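PDB 3LQC: DNA repair protein XRCC1 from Homo sapiens, which acts as a scaffold in DNA single-strand break repair, assembling repair protein complexes and binding poly-ADP-ribose chains to limit PARP1 activity. Local coordinates for residues 66-72 / 85-91; 4-8 / 29-33; 94-100 / 134-138; 53-59 / 147-152. One frame throughout, in Å; residues are numbered along the deposited sequence. Where two conformers were deposited one is given.

The four contacts lie in the N-terminal domain of XRCC1. Contact 1 is the most deeply buried, a hairpin at one edge of the five-stranded mixed sheet, whereas contact 4 joins two strands of the three-stranded antiparallel sheet and has one face on the core and one polar face. These two touch where L87 meets I55 and V58, and V70 meets F149. Contact 2, about 19 Å from contact 1 between centres, packs a helix on the opposite edge strand of the large sheet without any hydrogen bond between its segments. Contact 3 sits farther from the chain's centre, joined to contact 1 through A66 and F67, and mixes a helix cap with an aromatic ring.

Contact 1: 66-72 / 85-91; sequences AFVEVLV and EVLLVTS
V70 and V72 pair with 85-88 in an antiparallel beta hairpin, strand 67-73 against strand 85-92 at one edge of the five-stranded sheet. The tight part centres on a classic beta bulge: L87 and L88 both face V70, and V70 O takes both their amides, L87 N and L88 N each at 2.8 Å. The same residue gives its own N-H to L88 O, so its backbone is gripped by three bonds. V70 CB lies 3.9 Å from L88 CB, and L87 CD2 crosses V72 CG1 obliquely; I60 and F111 continue the packing over L88. V72 and E85 then exchange a pair of nearly straight bonds, and L71 CD2 meets V86 CG2 on the other face.

The looser part lies round E69 and T90. With CG anti to the backbone N (chi1 -179°) and an extended chain, E69 runs across T90, its CD 3.4 Å from T90 OG1 in one of the two T90 conformers. Water fills in here: one molecule donates to E69 OE1 and accepts from T90 N, while a second donates to E69 OE2 and bonds T90 OG1. This edge is not left bare, for the chain of another protein bonds E69 OE2 and the T90 backbone and packs on V86. Farther along, S91 OG turns back on its own strand and donates to V89 O at 2.6 Å.

Contact 2: 4-8 / 29-33; sequences IRLRH and TYRKW. With CO3 (carbonate ion), chain D.
H8 is directed toward helix 28-36 and lies against W33 and Y30. Its CB sits over the six-membered ring of W33, 3.7 Å from the centroid and only 2° off the ring normal, a clean CH-pi contact. With CG anti to the backbone N (chi1 -162°), the imidazole continues along the indole: H8 CG lies 3.9 Å from W33 CD2, and H8 CD2 comes down to 3.5 Å from W33 CG over the same face. CE1 meets CA and CB of Y30, and ND1 faces the edge of the Y30 ring, 3.7 Å from Y30 CD2. ND1 is buried with no polar partner in the model. Replacing W33 with an alanine would probably leave one side of H8 uncovered and its imidazole freer to turn.

R7, the preceding residue, points away from the helix, and its NE donates almost straight to carbonate O1 at 2.9 Å while NH2 bonds O2. S44 OG and K129 NZ also bond the ion, and R7 NH2 has a second partner in E81. Strand 7-12 thus has a bound carbonate, probably from the crystallisation liquor, on one side and, on the other, an aromatic cluster of H8, Y30 and W33 joining sheet to helix.

Contact 3: 94-100 / 134-138; sequences MSPSESR and QPYSK
S99 and Y136 bring their CA atoms to 5.8 Å where the first turn of helix 96-101 meets the loop after strand 125-133. The helix starts with a capping box: S95 OG accepts from E98 N, and E98 OE1 takes S95 N in return. In one of the two Q134 conformers, Q134 NE2 donates to S99 OG at 2.8 Å, with the hydroxyl close to the amide plane. That hydroxyl in turn donates to S95 O, which S99 N also reaches. Q134 OE1 accepts from Y136 N and NE2 also bonds G64 O, which together should limit the amide's rotation.

The Y136 ring lies with one face on P96, whose CB stands 3.9 Å from the centroid; P96 CG touches Y136 CZ. Y136 CG, anti to the carbonyl carbon (chi1 -45°), lays the ring alongside P96, while P135 CG covers part of the opposite face. A serine in place of Y136 would probably leave P96 without its flat partner and open a gap between helix and loop.

Y136 OH bonds the backbone of another protein's chain, and an acidic side chain of that chain takes a salt bridge from R100 NH2. One ring therefore serves both the internal packing and this interface, with the Q134 NE2 to S99 OG to S95 O chain of bonds beside it.

Contact 4: 53-59 / 147-152; sequences EQIHSVD and VRFHSP
D59 and H150 both hold CG anti to the carbonyl carbon (chi1 -57° in each), and from neighbouring strands of the antiparallel sheet their side chains meet at about a right angle. In one of the two D59 conformers, H150 NE2 donates to D59 OD2 at 2.8 Å, in the plane of the imidazole but well above that of the carboxylate, the two planes being 59° apart. S57 OG lies close to the same ring, 3.3 Å from H150 CD2.

The backbones of D59 and R148 pair by two bonds, the shorter being R148 N to D59 O at 2.7 Å; H150 N also donates to S57 O. Next to this pairing H56 and S57 both face H150 in a classic beta bulge; H56 N lies very close to H150 O, a bond best called doubtful, and S57 N makes a weak one.

V58 and F149 project from the other face, lying side by side and pointing the same way. V58 CG2 and I55 CD1 each approach F149 CD1 to 3.9 Å, and V128 and I130 of the larger sheet continue this packing.

The sheet thus separates its chemistry by face, hydrocarbon toward the core and a His-carboxylate bond on the other. The carboxylate would be expected to favour a protonated imidazole.

Contact 1: 66-72 / 85-91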
loop_
_atom_site.group_PDB
_atom_site.type_symbol
_atom_site.label_atom_id
_atom_site.label_comp_id
_atom_site.label_asym_id
_atom_site.label_seq_id
_atom_site.Cartn_x
_atom_site.Cartn_y
_atom_site.Cartn_z
ATOM N N ALA A 66 -1.445 -12.240 9.412
ATOM C CA ALA A 66 -1.642 -11.345 8.280
ATOM C C ALA A 66 -0.324 -10.693 7.888
ATOM O O ALA A 66 -0.016 -10.563 6.702
ATOM C CB ALA A 66 -2.680 -10.288 8.603
ATOM N N PHE A 67 0.448 -10.282 8.892
ATOM C CA PHE A 67 1.736 -9.632 8.659
ATOM C C PHE A 67 2.793 -10.254 9.543
ATOM O O PHE A 67 2.492 -10.717 10.632
ATOM C CB PHE A 67 1.670 -8.134 8.966
ATOM C CG PHE A 67 0.431 -7.465 8.471
ATOM C CD1 PHE A 67 0.108 -7.485 7.126
ATOM C CD2 PHE A 67 -0.414 -6.803 9.357
ATOM C CE1 PHE A 67 -1.034 -6.869 6.668
ATOM C CE2 PHE A 67 -1.573 -6.181 8.904
ATOM C CZ PHE A 67 -1.880 -6.211 7.558
ATOM N N VAL A 68 4.034 -10.261 9.072
ATOM C CA VAL A 68 5.159 -10.693 9.891
ATOM C C VAL A 68 6.300 -9.701 9.734
ATOM O O VAL A 68 6.565 -9.223 8.632
ATOM C CB VAL A 68 5.656 -12.094 9.512
ATOM C CG1 VAL A 68 6.738 -12.534 10.472
ATOM C CG2 VAL A 68 4.518 -13.090 9.518
ATOM N N GLU A 69 6.962 -9.384 10.843
ATOM C CA GLU A 69 8.094 -8.469 10.827
ATOM C C GLU A 69 9.239 -9.076 11.633
ATOM O O GLU A 69 9.006 -9.729 12.647
ATOM C CB GLU A 69 7.686 -7.129 11.437
ATOM C CG GLU A 69 8.772 -6.067 11.475
ATOM C CD GLU A 69 8.378 -4.898 12.349
ATOM O OE1 GLU A 69 8.909 -3.784 12.147
ATOM O OE2 GLU A 69 7.515 -5.094 13.230
ATOM N N VAL A 70 10.473 -8.869 11.183
ATOM C CA VAL A 70 11.617 -9.344 11.945
ATOM C C VAL A 70 12.516 -8.183 12.303
ATOM O O VAL A 70 12.974 -7.453 11.430
ATOM C CB VAL A 70 12.423 -10.435 11.199
ATOM C CG1 VAL A 70 13.639 -10.861 12.026
ATOM C CG2 VAL A 70 11.543 -11.639 10.915
ATOM N N LEU A 71 12.748 -8.006 13.597
ATOM C CA LEU A 71 13.645 -6.969 14.076
ATOM C C LEU A 71 14.813 -7.607 14.823
ATOM O O LEU A 71 14.720 -8.745 15.300
ATOM C CB LEU A 71 12.904 -5.967 14.968
ATOM C CG LEU A 71 11.587 -5.419 14.413
ATOM C CD1 LEU A 71 10.413 -6.272 14.881
ATOM C CD2 LEU A 71 11.377 -3.951 14.804
ATOM N N VAL A 72 15.912 -6.877 14.921
ATOM C CA VAL A 72 17.106 -7.402 15.571
ATOM C C VAL A 72 17.605 -6.403 16.582
ATOM O O VAL A 72 17.340 -5.211 16.470
ATOM C CB VAL A 72 18.220 -7.685 14.562
ATOM C CG1 VAL A 72 17.972 -9.018 13.881
ATOM C CG2 VAL A 72 18.303 -6.551 13.544
ATOM N N GLU A 85 16.274 -2.777 15.620
ATOM C CA GLU A 85 16.439 -2.329 14.260
ATOM C C GLU A 85 15.646 -3.301 13.398
ATOM O O GLU A 85 15.642 -4.499 13.670
ATOM C CB GLU A 85 17.926 -2.378 13.907
ATOM C CG GLU A 85 18.408 -1.205 13.083
ATOM C CD GLU A 85 17.946 0.126 13.637
ATOM O OE1 GLU A 85 18.338 0.481 14.769
ATOM O OE2 GLU A 85 17.189 0.822 12.928
ATOM N N VAL A 86 14.957 -2.802 12.376
ATOM C CA VAL A 86 14.229 -3.697 11.480
ATOM C C VAL A 86 15.181 -4.474 10.576
ATOM O O VAL A 86 16.040 -3.904 9.906
ATOM C CB VAL A 86 13.186 -2.959 10.604
ATOM C CG1 VAL A 86 12.513 -3.930 9.660
ATOM C CG2 VAL A 86 12.150 -2.286 11.468
ATOM N N LEU A 87 15.019 -5.787 10.567
ATOM C CA LEU A 87 15.746 -6.625 9.642
ATOM C C LEU A 87 14.855 -6.916 8.438
ATOM O O LEU A 87 15.198 -6.596 7.302
ATOM C CB LEU A 87 16.171 -7.926 10.320
ATOM C CG LEU A 87 17.031 -8.780 9.407
ATOM C CD1 LEU A 87 18.330 -8.048 9.158
ATOM C CD2 LEU A 87 17.268 -10.143 10.017
ATOM N N LEU A 88 13.707 -7.538 8.690
ATOM C CA LEU A 88 12.717 -7.738 7.639
ATOM C C LEU A 88 11.504 -6.879 7.926
ATOM O O LEU A 88 10.812 -7.067 8.927
ATOM C CB LEU A 88 12.296 -9.205 7.509
ATOM C CG LEU A 88 11.117 -9.413 6.546
ATOM C CD1 LEU A 88 11.495 -9.000 5.142
ATOM C CD2 LEU A 88 10.628 -10.837 6.559
ATOM N N VAL A 89 11.255 -5.935 7.036
ATOM C CA VAL A 89 10.148 -5.017 7.181
ATOM C C VAL A 89 8.811 -5.775 7.239
ATOM O O VAL A 89 8.688 -6.877 6.704
ATOM C CB VAL A 89 10.178 -4.004 6.028
ATOM C CG1 VAL A 89 9.263 -4.445 4.884
ATOM C CG2 VAL A 89 9.824 -2.631 6.540
ATOM N N THR A 90 7.821 -5.199 7.913
ATOM C CA THR A 90 6.512 -5.846 8.047
ATOM C C THR A 90 5.954 -6.302 6.693
ATOM O O THR A 90 5.709 -5.499 5.795
ATOM C CB THR A 90 5.490 -4.930 8.729
ATOM O OG1 THR A 90 6.027 -4.444 9.966
ATOM C CG2 THR A 90 4.198 -5.700 9.007
ATOM N N SER A 91 5.748 -7.603 6.558
ATOM C CA SER A 91 5.435 -8.193 5.267
ATOM C C SER A 91 4.122 -8.975 5.278
ATOM O O SER A 91 3.761 -9.598 6.277
ATOM C CB SER A 91 6.588 -9.089 4.816
ATOM O OG SER A 91 7.783 -8.336 4.752
HETATM O O HOH W 1 8.284 -2.926 9.318
HETATM O O HOH W 2 4.893 -5.643 12.428
#

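Contact 2: 4-8 / 29-33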
loop_
_atom_site.group_PDB
_atom_site.type_symbol
_atom_site.label_atom_id
_atom_site.label_comp_id
_atom_site.label_asym_id
_atom_site.label_seq_id
_atom_site.Cartn_x
_atom_site.Cartn_y
_atom_site.Cartn_z
ATOM N N ILE A 4 5.460 -6.084 26.349
ATOM C CA ILE A 4 5.946 -7.264 27.068
ATOM C C ILE A 4 4.911 -8.396 27.199
ATOM O O ILE A 4 5.261 -9.577 27.112
ATOM C CB ILE A 4 6.535 -6.888 28.445
ATOM C CG1 ILE A 4 7.180 -8.108 29.102
ATOM C CG2 ILE A 4 5.470 -6.310 29.340
ATOM C CD1 ILE A 4 8.140 -8.851 28.203
ATOM N N ARG A 5 3.646 -8.035 27.392
ATOM C CA ARG A 5 2.597 -9.027 27.612
ATOM C C ARG A 5 2.213 -9.761 26.326
ATOM O O ARG A 5 1.516 -10.771 26.370
ATOM C CB ARG A 5 1.366 -8.379 28.240
ATOM C CG ARG A 5 0.645 -7.437 27.314
ATOM C CD ARG A 5 -0.715 -7.041 27.862
ATOM N NE ARG A 5 -1.532 -6.479 26.794
ATOM C CZ ARG A 5 -2.500 -7.136 26.163
ATOM N NH1 ARG A 5 -2.804 -8.385 26.507
ATOM N NH2 ARG A 5 -3.170 -6.536 25.188
ATOM N N LEU A 6 2.678 -9.247 25.188
ATOM C CA LEU A 6 2.433 -9.878 23.896
ATOM C C LEU A 6 3.704 -10.509 23.348
ATOM O O LEU A 6 3.753 -10.947 22.204
ATOM C CB LEU A 6 1.889 -8.851 22.903
ATOM C CG LEU A 6 0.522 -8.341 23.348
ATOM C CD1 LEU A 6 -0.043 -7.326 22.380
ATOM C CD2 LEU A 6 -0.402 -9.549 23.512
ATOM N N ARG A 7 4.728 -10.564 24.185
ATOM C CA ARG A 7 6.041 -11.005 23.753
ATOM C C ARG A 7 6.478 -12.250 24.513
ATOM O O ARG A 7 6.522 -12.250 25.734
ATOM C CB ARG A 7 7.031 -9.872 23.981
ATOM C CG ARG A 7 8.454 -10.196 23.649
ATOM C CD ARG A 7 9.344 -9.057 24.122
ATOM N NE ARG A 7 8.800 -7.756 23.751
ATOM C CZ ARG A 7 8.841 -6.684 24.531
ATOM N NH1 ARG A 7 9.391 -6.756 25.738
ATOM N NH2 ARG A 7 8.314 -5.540 24.116
ATOM N N HIS A 8 6.793 -13.311 23.783
ATOM C CA HIS A 8 7.357 -14.514 24.375
ATOM C C HIS A 8 8.869 -14.524 24.190
ATOM O O HIS A 8 9.367 -14.722 23.081
ATOM C CB HIS A 8 6.744 -15.759 23.738
ATOM C CG HIS A 8 6.929 -17.006 24.545
ATOM N ND1 HIS A 8 7.612 -18.104 24.072
ATOM C CD2 HIS A 8 6.510 -17.331 25.791
ATOM C CE1 HIS A 8 7.606 -19.054 24.990
ATOM N NE2 HIS A 8 6.945 -18.611 26.043
ATOM N N THR A 29 5.243 -25.209 26.210
ATOM C CA THR A 29 5.190 -23.971 26.969
ATOM C C THR A 29 4.751 -22.812 26.071
ATOM O O THR A 29 3.954 -21.965 26.480
ATOM C CB THR A 29 6.563 -23.654 27.582
ATOM O OG1 THR A 29 7.473 -23.259 26.546
ATOM C CG2 THR A 29 7.120 -24.882 28.278
ATOM N N TYR A 30 5.259 -22.786 24.840
ATOM C CA TYR A 30 4.895 -21.739 23.894
ATOM C C TYR A 30 3.433 -21.866 23.487
ATOM O O TYR A 30 2.692 -20.877 23.457
ATOM C CB TYR A 30 5.786 -21.779 22.648
ATOM C CG TYR A 30 5.228 -20.950 21.520
ATOM C CD1 TYR A 30 4.629 -21.550 20.424
ATOM C CD2 TYR A 30 5.264 -19.564 21.570
ATOM C CE1 TYR A 30 4.097 -20.795 19.399
ATOM C CE2 TYR A 30 4.733 -18.794 20.552
ATOM C CZ TYR A 30 4.154 -19.414 19.466
ATOM O OH TYR A 30 3.622 -18.653 18.446
ATOM N N ARG A 31 3.026 -23.088 23.171
ATOM C CA ARG A 31 1.660 -23.343 22.752
ATOM C C ARG A 31 0.676 -22.952 23.847
ATOM O O ARG A 31 -0.391 -22.415 23.567
ATOM C CB ARG A 31 1.490 -24.804 22.331
ATOM C CG ARG A 31 2.258 -25.160 21.056
ATOM C CD ARG A 31 2.201 -26.656 20.760
ATOM N N LYS A 32 1.046 -23.188 25.098
ATOM C CA LYS A 32 0.197 -22.800 26.216
ATOM C C LYS A 32 0.187 -21.287 26.381
ATOM O O LYS A 32 -0.846 -20.696 26.677
ATOM C CB LYS A 32 0.674 -23.448 27.511
ATOM C CG LYS A 32 0.650 -24.965 27.483
ATOM C CD LYS A 32 1.430 -25.539 28.658
ATOM C CE LYS A 32 1.470 -27.058 28.617
ATOM N NZ LYS A 32 2.465 -27.616 29.582
ATOM N N TRP A 33 1.347 -20.664 26.207
ATOM C CA TRP A 33 1.434 -19.212 26.263
ATOM C C TRP A 33 0.593 -18.600 25.158
ATOM O O TRP A 33 -0.138 -17.639 25.380
ATOM C CB TRP A 33 2.879 -18.742 26.110
ATOM C CG TRP A 33 3.007 -17.256 26.065
ATOM C CD1 TRP A 33 3.110 -16.412 27.129
ATOM C CD2 TRP A 33 3.039 -16.428 24.888
ATOM N NE1 TRP A 33 3.212 -15.108 26.692
ATOM C CE2 TRP A 33 3.170 -15.093 25.325
ATOM C CE3 TRP A 33 2.974 -16.691 23.517
ATOM C CZ2 TRP A 33 3.232 -14.016 24.429
ATOM C CZ3 TRP A 33 3.037 -15.621 22.632
ATOM C CH2 TRP A 33 3.164 -14.300 23.094
HETATM C C CO3 D . 7.089 -6.184 21.021
HETATM O O1 CO3 D . 7.469 -7.421 21.143
HETATM O O2 CO3 D . 7.862 -5.232 21.459
#

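Contact 3: 94-100 / 134-138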
loop_
_atom_site.group_PDB
_atom_site.type_symbol
_atom_site.label_atom_id
_atom_site.label_comp_id
_atom_site.label_asym_id
_atom_site.label_seq_id
_atom_site.Cartn_x
_atom_site.Cartn_y
_atom_site.Cartn_z
ATOM N N MET A 94 -1.294 -12.693 4.551
ATOM C CA MET A 94 -2.714 -12.882 4.267
ATOM C C MET A 94 -3.390 -11.540 4.079
ATOM O O MET A 94 -3.013 -10.555 4.714
ATOM C CB MET A 94 -3.411 -13.623 5.409
ATOM C CG MET A 94 -2.785 -14.949 5.763
ATOM S SD MET A 94 -3.654 -15.747 7.118
ATOM C CE MET A 94 -5.205 -16.194 6.350
ATOM N N SER A 95 -4.400 -11.510 3.216
ATOM C CA SER A 95 -5.242 -10.333 3.080
ATOM C C SER A 95 -6.262 -10.352 4.200
ATOM O O SER A 95 -6.449 -11.382 4.855
ATOM C CB SER A 95 -5.975 -10.359 1.743
ATOM O OG SER A 95 -6.880 -11.441 1.718
ATOM N N PRO A 96 -6.927 -9.213 4.434
ATOM C CA PRO A 96 -8.041 -9.183 5.387
ATOM C C PRO A 96 -9.129 -10.205 5.040
ATOM O O PRO A 96 -9.632 -10.866 5.956
ATOM C CB PRO A 96 -8.563 -7.750 5.255
ATOM C CG PRO A 96 -7.342 -6.964 4.881
ATOM C CD PRO A 96 -6.564 -7.866 3.963
ATOM N N SER A 97 -9.471 -10.333 3.755
ATOM C CA SER A 97 -10.445 -11.328 3.296
ATOM C C SER A 97 -9.990 -12.719 3.688
ATOM O O SER A 97 -10.731 -13.480 4.319
ATOM C CB SER A 97 -10.597 -11.327 1.764
ATOM O OG SER A 97 -10.543 -10.036 1.212
ATOM N N GLU A 98 -8.771 -13.051 3.279
ATOM C CA GLU A 98 -8.206 -14.363 3.543
ATOM C C GLU A 98 -8.157 -14.622 5.035
ATOM O O GLU A 98 -8.477 -15.718 5.486
ATOM C CB GLU A 98 -6.808 -14.466 2.952
ATOM C CG GLU A 98 -6.798 -14.640 1.458
ATOM C CD GLU A 98 -5.453 -14.320 0.853
ATOM O OE1 GLU A 98 -4.772 -13.411 1.378
ATOM O OE2 GLU A 98 -5.083 -14.971 -0.145
ATOM N N SER A 99 -7.760 -13.598 5.787
ATOM C CA SER A 99 -7.688 -13.688 7.235
ATOM C C SER A 99 -9.027 -14.122 7.783
ATOM O O SER A 99 -9.095 -15.025 8.608
ATOM C CB SER A 99 -7.291 -12.346 7.841
ATOM O OG SER A 99 -5.962 -12.007 7.483
ATOM N N ARG A 100 -10.094 -13.489 7.295
ATOM C CA ARG A 100 -11.450 -13.792 7.747
ATOM C C ARG A 100 -11.954 -15.153 7.263
ATOM O O ARG A 100 -12.689 -15.834 7.976
ATOM C CB ARG A 100 -12.428 -12.685 7.332
ATOM C CG ARG A 100 -12.344 -11.425 8.197
ATOM C CD ARG A 100 -13.435 -10.429 7.862
ATOM N NE ARG A 100 -13.423 -10.086 6.446
ATOM C CZ ARG A 100 -12.794 -9.029 5.937
ATOM N NH1 ARG A 100 -12.130 -8.201 6.728
ATOM N NH2 ARG A 100 -12.841 -8.791 4.634
ATOM N N GLN A 134 -2.249 -10.054 13.253
ATOM C CA GLN A 134 -3.451 -10.623 12.660
ATOM C C GLN A 134 -4.686 -9.972 13.264
ATOM O O GLN A 134 -5.377 -10.579 14.082
ATOM C CB GLN A 134 -3.482 -12.141 12.854
ATOM C CG GLN A 134 -4.693 -12.841 12.230
ATOM C CD GLN A 134 -5.064 -12.282 10.868
ATOM O OE1 GLN A 134 -5.710 -11.240 10.770
ATOM N NE2 GLN A 134 -4.667 -12.978 9.812
ATOM N N PRO A 135 -4.964 -8.724 12.848
ATOM C CA PRO A 135 -6.042 -7.874 13.360
ATOM C C PRO A 135 -7.401 -8.342 12.882
ATOM O O PRO A 135 -8.408 -7.891 13.421
ATOM C CB PRO A 135 -5.761 -6.505 12.722
ATOM C CG PRO A 135 -4.514 -6.641 11.957
ATOM C CD PRO A 135 -4.256 -8.086 11.730
ATOM N N TYR A 136 -7.421 -9.215 11.877
ATOM C CA TYR A 136 -8.661 -9.583 11.197
ATOM C C TYR A 136 -9.215 -10.907 11.697
ATOM O O TYR A 136 -10.362 -11.246 11.431
ATOM C CB TYR A 136 -8.432 -9.634 9.679
ATOM C CG TYR A 136 -7.660 -8.441 9.189
ATOM C CD1 TYR A 136 -8.174 -7.159 9.334
ATOM C CD2 TYR A 136 -6.405 -8.583 8.611
ATOM C CE1 TYR A 136 -7.472 -6.054 8.903
ATOM C CE2 TYR A 136 -5.687 -7.475 8.182
ATOM C CZ TYR A 136 -6.229 -6.215 8.332
ATOM O OH TYR A 136 -5.537 -5.101 7.923
ATOM N N SER A 137 -8.386 -11.645 12.425
ATOM C CA SER A 137 -8.761 -12.944 12.952
ATOM C C SER A 137 -8.160 -13.102 14.346
ATOM O O SER A 137 -7.432 -14.053 14.616
ATOM C CB SER A 137 -8.260 -14.046 12.014
ATOM O OG SER A 137 -8.890 -15.286 12.293
ATOM N N LYS A 138 -8.467 -12.149 15.221
ATOM C CA LYS A 138 -7.924 -12.096 16.578
ATOM C C LYS A 138 -7.974 -13.427 17.324
ATOM O O LYS A 138 -7.085 -13.741 18.114
ATOM C CB LYS A 138 -8.712 -11.088 17.414
ATOM C CG LYS A 138 -8.555 -9.657 17.028
ATOM C CD LYS A 138 -9.460 -8.792 17.891
#

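Contact 4: 53-59 / 147-152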
loop_
_atom_site.group_PDB
_atom_site.type_symbol
_atom_site.label_atom_id
_atom_site.label_comp_id
_atom_site.label_asym_id
_atom_site.label_seq_id
_atom_site.Cartn_x
_atom_site.Cartn_y
_atom_site.Cartn_z
ATOM N N GLU A 53 24.842 -13.322 15.871
ATOM C CA GLU A 53 25.011 -13.877 14.538
ATOM C C GLU A 53 24.620 -12.877 13.445
ATOM O O GLU A 53 23.879 -11.926 13.693
ATOM C CB GLU A 53 24.254 -15.208 14.399
ATOM C CG GLU A 53 22.766 -15.116 14.649
ATOM C CD GLU A 53 22.053 -16.463 14.583
ATOM O OE1 GLU A 53 22.434 -17.396 15.320
ATOM O OE2 GLU A 53 21.085 -16.576 13.804
ATOM N N GLN A 54 25.162 -13.075 12.248
ATOM C CA GLN A 54 24.820 -12.243 11.103
ATOM C C GLN A 54 23.804 -12.987 10.252
ATOM O O GLN A 54 24.015 -14.148 9.890
ATOM C CB GLN A 54 26.065 -11.922 10.275
ATOM C CG GLN A 54 25.815 -10.979 9.109
ATOM C CD GLN A 54 27.086 -10.648 8.336
ATOM O OE1 GLN A 54 27.867 -11.534 7.988
ATOM N NE2 GLN A 54 27.291 -9.369 8.059
ATOM N N ILE A 55 22.695 -12.328 9.942
ATOM C CA ILE A 55 21.617 -12.997 9.235
ATOM C C ILE A 55 21.613 -12.658 7.752
ATOM O O ILE A 55 21.293 -11.540 7.353
ATOM C CB ILE A 55 20.261 -12.701 9.880
ATOM C CG1 ILE A 55 20.240 -13.296 11.289
ATOM C CG2 ILE A 55 19.141 -13.277 9.040
ATOM C CD1 ILE A 55 19.037 -12.923 12.098
ATOM N N HIS A 56 21.986 -13.647 6.947
ATOM C CA HIS A 56 22.096 -13.501 5.503
ATOM C C HIS A 56 20.722 -13.298 4.869
ATOM O O HIS A 56 20.487 -12.329 4.138
ATOM C CB HIS A 56 22.784 -14.743 4.918
ATOM C CG HIS A 56 22.806 -14.779 3.423
ATOM N ND1 HIS A 56 21.944 -15.561 2.685
ATOM C CD2 HIS A 56 23.588 -14.130 2.526
ATOM C CE1 HIS A 56 22.192 -15.391 1.397
ATOM N NE2 HIS A 56 23.185 -14.529 1.273
ATOM N N SER A 57 19.820 -14.227 5.168
ATOM C CA SER A 57 18.482 -14.224 4.605
ATOM C C SER A 57 17.520 -14.910 5.573
ATOM O O SER A 57 17.951 -15.553 6.530
ATOM C CB SER A 57 18.481 -14.945 3.258
ATOM O OG SER A 57 18.973 -16.269 3.393
ATOM N N VAL A 58 16.220 -14.779 5.311
ATOM C CA VAL A 58 15.194 -15.276 6.220
ATOM C C VAL A 58 14.049 -15.957 5.477
ATOM O O VAL A 58 13.469 -15.377 4.565
ATOM C CB VAL A 58 14.601 -14.126 7.057
ATOM C CG1 VAL A 58 13.579 -14.666 8.049
ATOM C CG2 VAL A 58 15.701 -13.370 7.783
ATOM N N ASP A 59 13.730 -17.188 5.869
ATOM C CA ASP A 59 12.584 -17.903 5.311
ATOM C C ASP A 59 11.497 -17.996 6.375
ATOM O O ASP A 59 11.766 -18.369 7.516
ATOM C CB ASP A 59 12.969 -19.315 4.859
ATOM C CG ASP A 59 14.106 -19.324 3.849
ATOM O OD1 ASP A 59 14.320 -18.298 3.156
ATOM O OD2 ASP A 59 14.783 -20.372 3.746
ATOM N N VAL A 147 10.307 -20.261 11.037
ATOM C CA VAL A 147 11.130 -19.160 10.583
ATOM C C VAL A 147 12.560 -19.672 10.589
ATOM O O VAL A 147 12.999 -20.302 11.556
ATOM C CB VAL A 147 10.982 -17.911 11.482
ATOM C CG1 VAL A 147 11.130 -18.283 12.956
ATOM C CG2 VAL A 147 11.990 -16.847 11.080
ATOM N N ARG A 148 13.271 -19.445 9.492
ATOM C CA ARG A 148 14.655 -19.876 9.387
ATOM C C ARG A 148 15.557 -18.698 9.071
ATOM O O ARG A 148 15.226 -17.840 8.252
ATOM C CB ARG A 148 14.812 -20.953 8.322
ATOM C CG ARG A 148 14.164 -22.254 8.695
ATOM C CD ARG A 148 13.903 -23.110 7.475
ATOM N NE ARG A 148 12.933 -24.151 7.790
ATOM C CZ ARG A 148 12.057 -24.640 6.917
ATOM N NH1 ARG A 148 12.023 -24.176 5.664
ATOM N NH2 ARG A 148 11.211 -25.589 7.301
ATOM N N PHE A 149 16.697 -18.662 9.746
ATOM C CA PHE A 149 17.682 -17.629 9.524
ATOM C C PHE A 149 18.933 -18.274 8.970
ATOM O O PHE A 149 19.407 -19.282 9.486
ATOM C CB PHE A 149 17.970 -16.893 10.828
ATOM C CG PHE A 149 16.730 -16.444 11.535
ATOM C CD1 PHE A 149 16.090 -15.274 11.160
ATOM C CD2 PHE A 149 16.188 -17.203 12.556
ATOM C CE1 PHE A 149 14.939 -14.865 11.802
ATOM C CE2 PHE A 149 15.043 -16.796 13.203
ATOM C CZ PHE A 149 14.413 -15.630 12.824
ATOM N N HIS A 150 19.445 -17.698 7.892
ATOM C CA HIS A 150 20.624 -18.227 7.239
ATOM C C HIS A 150 21.818 -17.330 7.502
ATOM O O HIS A 150 21.740 -16.108 7.362
ATOM C CB HIS A 150 20.369 -18.401 5.744
ATOM C CG HIS A 150 19.198 -19.280 5.440
ATOM N ND1 HIS A 150 19.250 -20.654 5.552
ATOM C CD2 HIS A 150 17.935 -18.983 5.051
ATOM C CE1 HIS A 150 18.076 -21.165 5.235
ATOM N NE2 HIS A 150 17.259 -20.173 4.927
ATOM N N SER A 151 22.920 -17.956 7.894
ATOM C CA SER A 151 24.105 -17.236 8.314
ATOM C C SER A 151 25.341 -17.823 7.638
ATOM O O SER A 151 25.354 -19.000 7.277
ATOM C CB SER A 151 24.232 -17.327 9.835
ATOM O OG SER A 151 22.958 -17.179 10.454
ATOM N N PRO A 152 26.380 -16.995 7.453
ATOM C CA PRO A 152 27.667 -17.446 6.908
ATOM C C PRO A 152 28.246 -18.622 7.696
ATOM O O PRO A 152 28.564 -18.468 8.878
ATOM C CB PRO A 152 28.561 -16.214 7.070
ATOM C CG PRO A 152 27.613 -15.058 7.042
ATOM C CD PRO A 152 26.362 -15.545 7.713
#